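Probable exosome complex exonuclease 2 (PDB 2WNR) probably serves as a non-catalytic subunit of the archaeal exosome, an RNA-degrading complex, and contributes to structuring the active site of its partner Rrp41. Local coordinates at residues 117-122 against 189-194. Sequence-based numbering, arbitrary orientation.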
# COMPACT_ATOMS: atom_id res chain seq x y z
N GLU A 117 15.60 4.71 -25.41
CA GLU A 117 16.12 5.83 -26.19
C GLU A 117 16.99 5.41 -27.38
O GLU A 117 17.11 6.14 -28.37
CB GLU A 117 16.88 6.81 -25.29
CG GLU A 117 16.03 7.45 -24.19
CD GLU A 117 14.79 8.15 -24.73
OE1 GLU A 117 14.92 9.10 -25.53
OE2 GLU A 117 13.66 7.76 -24.34
N SER A 118 17.61 4.24 -27.28
CA SER A 118 18.35 3.66 -28.39
C SER A 118 17.39 3.18 -29.49
O SER A 118 17.82 2.87 -30.61
CB SER A 118 19.21 2.49 -27.90
OG SER A 118 18.40 1.40 -27.49
N ARG A 119 16.10 3.13 -29.17
CA ARG A 119 15.05 2.64 -30.08
C ARG A 119 15.42 1.25 -30.58
O ARG A 119 15.27 0.92 -31.77
CB ARG A 119 14.78 3.64 -31.23
CG ARG A 119 14.63 5.11 -30.78
CD ARG A 119 13.57 5.88 -31.57
NE ARG A 119 13.83 5.85 -33.00
CZ ARG A 119 13.08 5.31 -33.96
NH1 ARG A 119 11.90 4.72 -33.74
NH2 ARG A 119 13.55 5.38 -35.20
N MET A 120 15.90 0.44 -29.65
CA MET A 120 16.35 -0.92 -29.88
C MET A 120 15.23 -1.80 -30.39
O MET A 120 15.44 -2.62 -31.28
CB MET A 120 16.89 -1.49 -28.58
CG MET A 120 17.15 -2.98 -28.60
SD MET A 120 18.14 -3.43 -27.18
CE MET A 120 18.35 -5.18 -27.52
N ILE A 121 14.04 -1.62 -29.83
CA ILE A 121 12.87 -2.39 -30.22
C ILE A 121 11.87 -1.51 -30.96
O ILE A 121 11.53 -0.43 -30.49
CB ILE A 121 12.24 -3.07 -28.98
CG1 ILE A 121 13.18 -4.15 -28.47
CG2 ILE A 121 10.89 -3.69 -29.30
CD1 ILE A 121 13.06 -4.40 -27.01
N ASP A 122 11.44 -1.96 -32.13
CA ASP A 122 10.43 -1.23 -32.91
C ASP A 122 9.04 -1.50 -32.33
O ASP A 122 8.34 -2.41 -32.79
CB ASP A 122 10.48 -1.64 -34.38
CG ASP A 122 9.81 -0.61 -35.30
OD1 ASP A 122 9.22 0.37 -34.80
OD2 ASP A 122 9.89 -0.78 -36.54
N VAL A 189 14.26 -6.26 -33.45
CA VAL A 189 15.41 -5.56 -32.90
C VAL A 189 16.03 -4.73 -34.01
O VAL A 189 16.51 -5.27 -35.01
CB VAL A 189 16.45 -6.56 -32.32
CG1 VAL A 189 17.71 -5.83 -31.88
CG2 VAL A 189 15.84 -7.33 -31.15
N ASN A 190 15.99 -3.41 -33.85
CA ASN A 190 16.53 -2.49 -34.85
C ASN A 190 18.03 -2.28 -34.73
O ASN A 190 18.74 -2.15 -35.73
CB ASN A 190 15.79 -1.15 -34.81
CG ASN A 190 14.49 -1.18 -35.60
OD1 ASN A 190 14.26 -2.05 -36.44
ND2 ASN A 190 13.62 -0.21 -35.32
N ARG A 191 18.51 -2.24 -33.48
CA ARG A 191 19.91 -2.00 -33.15
C ARG A 191 20.23 -2.31 -31.69
O ARG A 191 19.33 -2.51 -30.88
CB ARG A 191 20.32 -0.56 -33.49
CG ARG A 191 19.32 0.55 -33.13
CD ARG A 191 19.78 1.86 -33.73
NE ARG A 191 18.71 2.85 -33.87
CZ ARG A 191 17.86 2.93 -34.89
NH1 ARG A 191 16.93 3.88 -34.91
NH2 ARG A 191 17.91 2.05 -35.89
N LYS A 192 21.51 -2.35 -31.36
CA LYS A 192 21.95 -2.64 -30.00
C LYS A 192 22.59 -1.42 -29.38
O LYS A 192 23.11 -0.55 -30.08
CB LYS A 192 22.94 -3.81 -29.98
CG LYS A 192 22.30 -5.19 -29.96
CD LYS A 192 23.25 -6.26 -30.48
CE LYS A 192 23.16 -6.38 -31.98
NZ LYS A 192 24.21 -7.29 -32.52
N ALA A 193 22.53 -1.37 -28.05
CA ALA A 193 23.21 -0.35 -27.27
C ALA A 193 23.65 -0.99 -25.96
O ALA A 193 22.97 -1.88 -25.44
CB ALA A 193 22.28 0.81 -27.01
N LEU A 194 24.78 -0.56 -25.44
CA LEU A 194 25.23 -1.03 -24.13
C LEU A 194 25.78 0.12 -23.30
O LEU A 194 25.89 1.25 -23.79
CB LEU A 194 26.27 -2.16 -24.26
CG LEU A 194 25.79 -3.53 -24.77
CD1 LEU A 194 26.95 -4.49 -24.89
CD2 LEU A 194 24.68 -4.14 -23.90
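Arg119 and Arg191 lie side by side and point the same way, their guanidinium planes turned 73° apart, with NH2 of Arg119 3.7 Å from NH1 of Arg191. Two like charges this close would be expected to repel, and the backbone carbonyls would probably offset some of this: the carbonyl O of Arg119 sits over one face of the Arg191 guanidinium, and the O of Ser118 approaches its NE to 3.4 Å. Arg191 has its CG between the backbone N and the carbonyl carbon (chi1 42°), and from there an extended chain runs to NE, with CG and CD also passing the Ser118 carbonyl. A leucine in place of Arg191 would probably leave both carbonyls, and the nearby Glu227 and Glu228, without the positive group beside them. Arg119, with positive phi, closes helix 102-117 in a Schellman motif, and the chain beyond it runs against the lead-in to strand 193-201 of the four-stranded antiparallel sheet in this RNase PH-family protein. There Asn190 N donates to Met120 O at 2.7 Å, and Ile121 and Val189 form a single beta bridge. Met120 sets its CG anti to the backbone N, 3.2 Å from Arg191 O, and the side chain also packs on Val159 of helix 150-164. Asp122 and Asn190 cross obliquely, amide and carboxylate planes 48° apart, ND2 lying 3.6 Å from Asp122 CB. Where strand 193-201 begins, Ser118 CB meets Ala193 CB at 3.6 Å, both side chains touching Cys232, while Ser118 OG hydrogen-bonds back to Cys114 O and Ile115 O.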